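Long-range contacts in esterase (Capnocytophaga ochracea, PDB 4W9R), which is of unproven function but, as a putative esterase of the alpha/beta-hydrolase clan, probably hydrolyses ester bonds: residues B[169-174]-B[203-208]; B[162-167]-B[197-202]. One frame throughout, in Å; residues are numbered along the deposited sequence.

Contact 1 of 2, residues B[169-174]-B[203-208]; sequences NRLFYY and ESVEYH
Of the side-chain atoms bonded across the two strands, Arg170 NH2 is held best, by two bonds: a salt-bridged one to Glu206 OE1 at 2.9 Å and a weak one to Cys232 O. OE1 lies near the guanidinium plane, whereas the donor stands 42° out of the carboxylate plane. OE2 of Glu206 receives His208 NE2 at 3.0 Å through its anti lone pair, with the oxygen in the imidazole plane. Glu206 reaches both because CG is anti to the backbone N (chi1 -177°) and the chain stays extended beyond it, alongside Phe172. The carboxylate therefore meets the Phe172 ring at its edge, CD of Glu206 lying 3.7 Å from Phe172 CD1.

Beneath these groups, strands 171-174 and 205-208 run parallel, their axes 8° apart. Four backbone bonds join them, among them Glu206 N to Leu171 O at 2.8 Å and Tyr173 N to Glu206 O at 2.9 Å. On the other face, which carries Leu171, Val205, Tyr173 and Tyr207, Leu171 CB packs on Val205 CG2. The two tyrosine rings are only modestly tilted but so offset that they hardly overlap, CD2 of Tyr173 being 3.5 Å from CE2 of Tyr207. Their hydroxyls hydrogen-bond to Asn130 OD1 and Glu193 OE1 respectively. The NE2 bond is consistent with a fixed rotation of His208, and the carboxylate could favour its protonation, although Arg170 nearby would oppose this.

Contact 2 of 2, residues B[162-167]-B[197-202]; sequences ALAAGV and RSAPVH
His202 makes the tight part of this contact, folding its side chain over the end of helix 156-165. Its backbone N donates to Leu163 O at 3.1 Å, a fairly straight bond at the hydrogen (161°), but the donor lies above the carbonyl plane and not on a lone pair. With CG anti to the backbone N (chi1 -171°), the imidazole swings past the last turn: CB of His202 is 3.3 Å from Ala164 O, and Ala165 O sits over one ring face, offset toward the rim, 3.6 Å from CD2 of His202. Gly166, which has no side chain and leaves helical geometry with positive phi (87°), brings its CA to 3.6 Å from His202 ND1. ND1 has its polar partner in Ser204 OG.

The other half is looser and lies toward the surface. Ala164 CB touches Pro200 O at 3.6 Å and Ala199 CB at 4.2 Å, contacts of small groups, while the CB of Pro200 points away from the helix and the residue is exposed. Val201 adds a single methyl, CG1, 4.0 Å from Leu163 O.

Leu163, buried, points its branch onto Val205 and Tyr207 of strand 205-213, while Ser160 OG of the same helix bonds Ala199 N. The loop following helix 183-196 is thereby laid along the C-terminal end of helix 156-165 as it leads into that strand.

In the fold
The centres of contacts 1 and 2 lie 9 Å apart, and their segments alternate along the chain: 162-167, 169-174, 197-202, 203-208. Helix 156-165 leads into strand 171-180, and helix 183-196 with strand 205-213 completes a beta-alpha-beta unit. Contact 1 pairs the two strands of that unit at one margin of the eight-stranded mixed sheet, where 205-213 is outermost within the chain; contact 2 joins the two connections that enter them. The two meet directly: Ser204 OG lies 2.9 Å from Val167 N, a probable hydrogen bond. Together they tie helix 156-165 to the sheet margin of this alpha/beta-hydrolase-type domain.

Contact 1 of 2, residues B[169-174]-B[203-208]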
ATOM      1  N   ASN B 169       9.388  16.175 -22.921  1.00 51.70           N
ATOM      2  CA  ASN B 169      10.246  15.094 -22.444  1.00 51.88           C
ATOM      3  C   ASN B 169       9.503  13.794 -22.141  1.00 53.76           C
ATOM      4  O   ASN B 169       9.549  12.850 -22.929  1.00 52.51           O
ATOM      5  CB  ASN B 169      11.002  15.546 -21.192  1.00 49.57           C
ATOM      6  CG  ASN B 169      11.931  14.474 -20.648  1.00 59.31           C
ATOM      7  OD1 ASN B 169      12.404  13.612 -21.389  1.00 69.89           O
ATOM      8  ND2 ASN B 169      12.197  14.525 -19.348  1.00 51.01           N
ATOM      9  N   ARG B 170       8.804  13.749 -21.011  1.00 58.11           N
ATOM     10  CA  ARG B 170       8.088  12.538 -20.624  1.00 50.34           C
ATOM     11  C   ARG B 170       6.851  12.836 -19.786  1.00 46.82           C
ATOM     12  O   ARG B 170       6.853  13.744 -18.953  1.00 39.55           O
ATOM     13  CB  ARG B 170       9.021  11.595 -19.858  1.00 44.39           C
ATOM     14  CG  ARG B 170       8.370  10.296 -19.394  1.00 45.72           C
ATOM     15  CD  ARG B 170       9.398   9.358 -18.790  1.00 48.51           C
ATOM     16  NE  ARG B 170       8.808   8.115 -18.297  1.00 45.55           N
ATOM     17  CZ  ARG B 170       8.589   7.851 -17.013  1.00 46.72           C
ATOM     18  NH1 ARG B 170       8.909   8.742 -16.084  1.00 45.87           N
ATOM     19  NH2 ARG B 170       8.052   6.693 -16.655  1.00 46.82           N
ATOM     20  N   LEU B 171       5.798  12.057 -20.007  1.00 42.12           N
ATOM     21  CA  LEU B 171       4.599  12.140 -19.187  1.00 36.66           C
ATOM     22  C   LEU B 171       4.153  10.752 -18.752  1.00 39.24           C
ATOM     23  O   LEU B 171       3.825   9.905 -19.586  1.00 42.42           O
ATOM     24  CB  LEU B 171       3.469  12.840 -19.942  1.00 37.15           C
ATOM     25  CG  LEU B 171       2.117  12.827 -19.224  1.00 37.33           C
ATOM     26  CD1 LEU B 171       2.221  13.489 -17.855  1.00 25.02           C
ATOM     27  CD2 LEU B 171       1.051  13.498 -20.073  1.00 32.03           C
ATOM     28  N   PHE B 172       4.148  10.523 -17.444  1.00 32.99           N
ATOM     29  CA  PHE B 172       3.636   9.276 -16.893  1.00 35.34           C
ATOM     30  C   PHE B 172       2.232   9.496 -16.347  1.00 34.03           C
ATOM     31  O   PHE B 172       2.044  10.238 -15.383  1.00 35.95           O
ATOM     32  CB  PHE B 172       4.559   8.743 -15.795  1.00 29.69           C
ATOM     33  CG  PHE B 172       4.096   7.446 -15.192  1.00 36.84           C
ATOM     34  CD1 PHE B 172       4.466   6.235 -15.754  1.00 40.05           C
ATOM     35  CD2 PHE B 172       3.292   7.437 -14.061  1.00 26.90           C
ATOM     36  CE1 PHE B 172       4.042   5.039 -15.204  1.00 38.41           C
ATOM     37  CE2 PHE B 172       2.865   6.243 -13.506  1.00 32.27           C
ATOM     38  CZ  PHE B 172       3.241   5.044 -14.079  1.00 37.86           C
ATOM     39  N   TYR B 173       1.248   8.851 -16.965  1.00 23.18           N
ATOM     40  CA  TYR B 173      -0.132   8.987 -16.521  1.00 22.26           C
ATOM     41  C   TYR B 173      -0.692   7.659 -16.028  1.00 27.98           C
ATOM     42  O   TYR B 173      -0.618   6.647 -16.725  1.00 25.11           O
ATOM     43  CB  TYR B 173      -1.012   9.539 -17.643  1.00 18.82           C
ATOM     44  CG  TYR B 173      -2.454   9.736 -17.232  1.00 36.86           C
ATOM     45  CD1 TYR B 173      -2.842  10.856 -16.508  1.00 31.07           C
ATOM     46  CD2 TYR B 173      -3.426   8.799 -17.559  1.00 27.07           C
ATOM     47  CE1 TYR B 173      -4.155  11.039 -16.125  1.00 35.57           C
ATOM     48  CE2 TYR B 173      -4.744   8.974 -17.180  1.00 29.80           C
ATOM     49  CZ  TYR B 173      -5.103  10.096 -16.463  1.00 39.61           C
ATOM     50  OH  TYR B 173      -6.413  10.274 -16.084  1.00 41.67           O
ATOM     51  N   TYR B 174      -1.257   7.677 -14.826  1.00 24.21           N
ATOM     52  CA  TYR B 174      -1.852   6.483 -14.238  1.00 25.19           C
ATOM     53  C   TYR B 174      -3.243   6.776 -13.695  1.00 29.27           C
ATOM     54  O   TYR B 174      -3.415   7.653 -12.849  1.00 22.97           O
ATOM     55  CB  TYR B 174      -0.962   5.930 -13.123  1.00 25.77           C
ATOM     56  CG  TYR B 174      -1.491   4.668 -12.478  1.00 28.04           C
ATOM     57  CD1 TYR B 174      -2.317   4.723 -11.362  1.00 34.08           C
ATOM     58  CD2 TYR B 174      -1.162   3.420 -12.984  1.00 34.45           C
ATOM     59  CE1 TYR B 174      -2.801   3.570 -10.771  1.00 34.54           C
ATOM     60  CE2 TYR B 174      -1.639   2.262 -12.398  1.00 39.29           C
ATOM     61  CZ  TYR B 174      -2.457   2.342 -11.294  1.00 40.30           C
ATOM     62  OH  TYR B 174      -2.933   1.187 -10.714  1.00 42.61           O
ATOM     63  N   GLU B 203       4.437   8.988 -28.318  1.00 60.51           N
ATOM     64  CA  GLU B 203       5.509   8.151 -27.780  1.00 62.88           C
ATOM     65  C   GLU B 203       6.138   8.718 -26.506  1.00 53.39           C
ATOM     66  O   GLU B 203       6.722   7.977 -25.715  1.00 50.30           O
ATOM     67  CB  GLU B 203       6.590   7.936 -28.847  1.00 71.91           C
ATOM     68  CG  GLU B 203       7.219   9.215 -29.384  1.00 88.37           C
ATOM     69  CD  GLU B 203       8.449   9.641 -28.602  1.00101.02           C
ATOM     70  OE1 GLU B 203       8.980   8.815 -27.830  1.00102.51           O
ATOM     71  OE2 GLU B 203       8.884  10.801 -28.760  1.00104.82           O
ATOM     72  N   SER B 204       6.015  10.027 -26.306  1.00 41.67           N
ATOM     73  CA  SER B 204       6.584  10.675 -25.128  1.00 40.59           C
ATOM     74  C   SER B 204       5.746  10.412 -23.880  1.00 44.78           C
ATOM     75  O   SER B 204       6.147  10.755 -22.766  1.00 40.61           O
ATOM     76  CB  SER B 204       6.713  12.182 -25.353  1.00 37.07           C
ATOM     77  OG  SER B 204       5.438  12.788 -25.486  1.00 39.83           O
ATOM     78  N   VAL B 205       4.581   9.805 -24.073  1.00 35.23           N
ATOM     79  CA  VAL B 205       3.656   9.563 -22.974  1.00 42.15           C
ATOM     80  C   VAL B 205       3.560   8.083 -22.618  1.00 39.85           C
ATOM     81  O   VAL B 205       3.342   7.237 -23.484  1.00 39.50           O
ATOM     82  CB  VAL B 205       2.248  10.087 -23.312  1.00 37.27           C
ATOM     83  CG1 VAL B 205       1.265   9.735 -22.207  1.00 32.65           C
ATOM     84  CG2 VAL B 205       2.285  11.588 -23.547  1.00 40.27           C
ATOM     85  N   GLU B 206       3.730   7.778 -21.335  1.00 40.37           N
ATOM     86  CA  GLU B 206       3.502   6.432 -20.832  1.00 38.67           C
ATOM     87  C   GLU B 206       2.152   6.392 -20.124  1.00 42.69           C
ATOM     88  O   GLU B 206       1.979   6.989 -19.061  1.00 43.54           O
ATOM     89  CB  GLU B 206       4.629   6.007 -19.890  1.00 39.46           C
ATOM     90  CG  GLU B 206       4.515   4.580 -19.378  1.00 52.65           C
ATOM     91  CD  GLU B 206       5.712   4.171 -18.539  1.00 60.68           C
ATOM     92  OE1 GLU B 206       6.734   4.892 -18.570  1.00 61.71           O
ATOM     93  OE2 GLU B 206       5.632   3.132 -17.850  1.00 52.45           O
ATOM     94  N   TYR B 207       1.198   5.687 -20.725  1.00 42.97           N
ATOM     95  CA  TYR B 207      -0.184   5.692 -20.255  1.00 34.03           C
ATOM     96  C   TYR B 207      -0.570   4.377 -19.585  1.00 34.70           C
ATOM     97  O   TYR B 207      -0.361   3.300 -20.144  1.00 39.56           O
ATOM     98  CB  TYR B 207      -1.130   5.981 -21.424  1.00 20.06           C
ATOM     99  CG  TYR B 207      -2.600   6.004 -21.063  1.00 33.68           C
ATOM    100  CD1 TYR B 207      -3.349   4.833 -21.032  1.00 34.22           C
ATOM    101  CD2 TYR B 207      -3.244   7.199 -20.771  1.00 35.70           C
ATOM    102  CE1 TYR B 207      -4.688   4.849 -20.703  1.00 36.51           C
ATOM    103  CE2 TYR B 207      -4.587   7.226 -20.448  1.00 35.79           C
ATOM    104  CZ  TYR B 207      -5.304   6.048 -20.417  1.00 40.33           C
ATOM    105  OH  TYR B 207      -6.639   6.063 -20.097  1.00 46.17           O
ATOM    106  N   HIS B 208      -1.148   4.473 -18.393  1.00 35.46           N
ATOM    107  CA  HIS B 208      -1.623   3.293 -17.680  1.00 29.09           C
ATOM    108  C   HIS B 208      -3.012   3.504 -17.094  1.00 29.11           C
ATOM    109  O   HIS B 208      -3.231   4.429 -16.311  1.00 37.04           O
ATOM    110  CB  HIS B 208      -0.647   2.907 -16.564  1.00 22.09           C
ATOM    111  CG  HIS B 208       0.693   2.462 -17.060  1.00 32.85           C
ATOM    112  ND1 HIS B 208       0.902   1.224 -17.627  1.00 37.08           N
ATOM    113  CD2 HIS B 208       1.894   3.089 -17.070  1.00 30.67           C
ATOM    114  CE1 HIS B 208       2.173   1.107 -17.966  1.00 42.83           C
ATOM    115  NE2 HIS B 208       2.797   2.224 -17.639  1.00 39.84           N
TER

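Contact 2 of 2, residues B[162-167]-B[197-202]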
ATOM      1  N   ALA B 162      -4.592  15.920 -26.095  1.00 36.53           N
ATOM      2  CA  ALA B 162      -3.393  16.267 -25.341  1.00 43.06           C
ATOM      3  C   ALA B 162      -2.421  15.092 -25.290  1.00 52.75           C
ATOM      4  O   ALA B 162      -1.209  15.273 -25.417  1.00 52.69           O
ATOM      5  CB  ALA B 162      -3.760  16.715 -23.937  1.00 33.10           C
ATOM      6  N   LEU B 163      -2.960  13.891 -25.106  1.00 48.37           N
ATOM      7  CA  LEU B 163      -2.145  12.681 -25.074  1.00 38.33           C
ATOM      8  C   LEU B 163      -1.528  12.393 -26.436  1.00 42.19           C
ATOM      9  O   LEU B 163      -0.409  11.890 -26.527  1.00 50.81           O
ATOM     10  CB  LEU B 163      -2.979  11.482 -24.620  1.00 40.76           C
ATOM     11  CG  LEU B 163      -3.350  11.415 -23.141  1.00 34.24           C
ATOM     12  CD1 LEU B 163      -4.259  10.228 -22.887  1.00 36.46           C
ATOM     13  CD2 LEU B 163      -2.097  11.324 -22.284  1.00 24.22           C
ATOM     14  N   ALA B 164      -2.268  12.711 -27.492  1.00 45.52           N
ATOM     15  CA  ALA B 164      -1.798  12.484 -28.851  1.00 43.24           C
ATOM     16  C   ALA B 164      -0.705  13.481 -29.226  1.00 50.36           C
ATOM     17  O   ALA B 164       0.194  13.166 -30.005  1.00 60.00           O
ATOM     18  CB  ALA B 164      -2.958  12.570 -29.832  1.00 36.79           C
ATOM     19  N   ALA B 165      -0.790  14.684 -28.665  1.00 44.30           N
ATOM     20  CA  ALA B 165       0.192  15.728 -28.937  1.00 37.20           C
ATOM     21  C   ALA B 165       1.518  15.428 -28.249  1.00 51.37           C
ATOM     22  O   ALA B 165       2.589  15.628 -28.826  1.00 63.82           O
ATOM     23  CB  ALA B 165      -0.339  17.081 -28.495  1.00 30.09           C
ATOM     24  N   GLY B 166       1.441  14.951 -27.012  1.00 43.50           N
ATOM     25  CA  GLY B 166       2.629  14.586 -26.266  1.00 37.80           C
ATOM     26  C   GLY B 166       3.242  15.740 -25.497  1.00 40.22           C
ATOM     27  O   GLY B 166       2.681  16.833 -25.432  1.00 48.89           O
ATOM     28  N   VAL B 167       4.407  15.482 -24.913  1.00 40.28           N
ATOM     29  CA  VAL B 167       5.112  16.466 -24.105  1.00 42.83           C
ATOM     30  C   VAL B 167       6.564  16.570 -24.574  1.00 49.56           C
ATOM     31  O   VAL B 167       7.054  15.676 -25.264  1.00 52.28           O
ATOM     32  CB  VAL B 167       5.059  16.094 -22.609  1.00 43.37           C
ATOM     33  CG1 VAL B 167       3.639  16.227 -22.080  1.00 24.89           C
ATOM     34  CG2 VAL B 167       5.587  14.687 -22.397  1.00 41.54           C
ATOM     35  N   ARG B 197      -8.768   7.583 -24.539  0.52 50.08           N
ATOM     36  CA  ARG B 197      -7.870   6.701 -25.278  0.52 56.29           C
ATOM     37  C   ARG B 197      -8.266   6.579 -26.749  0.52 64.62           C
ATOM     38  O   ARG B 197      -7.681   5.786 -27.486  0.52 72.27           O
ATOM     39  CB  ARG B 197      -7.826   5.312 -24.636  0.52 54.00           C
ATOM     40  CG  ARG B 197      -9.106   4.505 -24.784  0.52 54.53           C
ATOM     41  CD  ARG B 197      -8.849   3.030 -24.515  0.52 48.27           C
ATOM     42  NE  ARG B 197     -10.041   2.214 -24.720  0.52 44.23           N
ATOM     43  CZ  ARG B 197     -10.754   1.674 -23.737  0.52 46.30           C
ATOM     44  NH1 ARG B 197     -11.828   0.946 -24.018  0.52 42.97           N
ATOM     45  NH2 ARG B 197     -10.393   1.856 -22.476  0.52 51.05           N
ATOM     46  N   SER B 198      -9.268   7.353 -27.159  1.00 64.79           N
ATOM     47  CA  SER B 198      -9.755   7.345 -28.542  1.00 65.37           C
ATOM     48  C   SER B 198      -8.641   7.496 -29.579  1.00 71.83           C
ATOM     49  O   SER B 198      -8.552   6.713 -30.523  1.00 78.72           O
ATOM     50  CB  SER B 198     -10.784   8.460 -28.741  1.00 64.52           C
ATOM     51  OG  SER B 198     -11.868   8.323 -27.841  1.00 81.08           O
ATOM     52  N   ALA B 199      -7.795   8.502 -29.394  1.00 71.23           N
ATOM     53  CA  ALA B 199      -6.658   8.715 -30.282  1.00 74.91           C
ATOM     54  C   ALA B 199      -5.433   7.944 -29.798  1.00 79.49           C
ATOM     55  O   ALA B 199      -5.276   7.718 -28.599  1.00 79.94           O
ATOM     56  CB  ALA B 199      -6.342  10.201 -30.391  1.00 73.93           C
ATOM     57  N   PRO B 200      -4.570   7.522 -30.737  1.00 81.73           N
ATOM     58  CA  PRO B 200      -3.295   6.886 -30.386  1.00 67.92           C
ATOM     59  C   PRO B 200      -2.417   7.798 -29.534  1.00 55.67           C
ATOM     60  O   PRO B 200      -2.358   9.004 -29.778  1.00 62.69           O
ATOM     61  CB  PRO B 200      -2.649   6.618 -31.748  1.00 67.82           C
ATOM     62  CG  PRO B 200      -3.797   6.518 -32.690  1.00 74.23           C
ATOM     63  CD  PRO B 200      -4.809   7.507 -32.191  1.00 82.10           C
ATOM     64  N   VAL B 201      -1.741   7.221 -28.550  1.00 51.50           N
ATOM     65  CA  VAL B 201      -0.947   7.996 -27.605  1.00 48.78           C
ATOM     66  C   VAL B 201       0.452   8.292 -28.143  1.00 48.91           C
ATOM     67  O   VAL B 201       1.118   7.412 -28.686  1.00 55.11           O
ATOM     68  CB  VAL B 201      -0.831   7.261 -26.254  1.00 46.05           C
ATOM     69  CG1 VAL B 201      -0.042   8.088 -25.259  1.00 46.66           C
ATOM     70  CG2 VAL B 201      -2.215   6.948 -25.706  1.00 51.38           C
ATOM     71  N   HIS B 202       0.884   9.542 -27.989  1.00 41.40           N
ATOM     72  CA  HIS B 202       2.217   9.972 -28.401  1.00 42.66           C
ATOM     73  C   HIS B 202       3.303   9.197 -27.656  1.00 50.81           C
ATOM     74  O   HIS B 202       3.115   8.801 -26.506  1.00 56.02           O
ATOM     75  CB  HIS B 202       2.379  11.475 -28.168  1.00 55.97           C
ATOM     76  CG  HIS B 202       3.629  12.052 -28.758  1.00 69.34           C
ATOM     77  ND1 HIS B 202       4.783  12.232 -28.025  1.00 68.80           N
ATOM     78  CD2 HIS B 202       3.902  12.499 -30.006  1.00 70.62           C
ATOM     79  CE1 HIS B 202       5.714  12.761 -28.799  1.00 65.05           C
ATOM     80  NE2 HIS B 202       5.205  12.933 -30.006  1.00 69.66           N
TER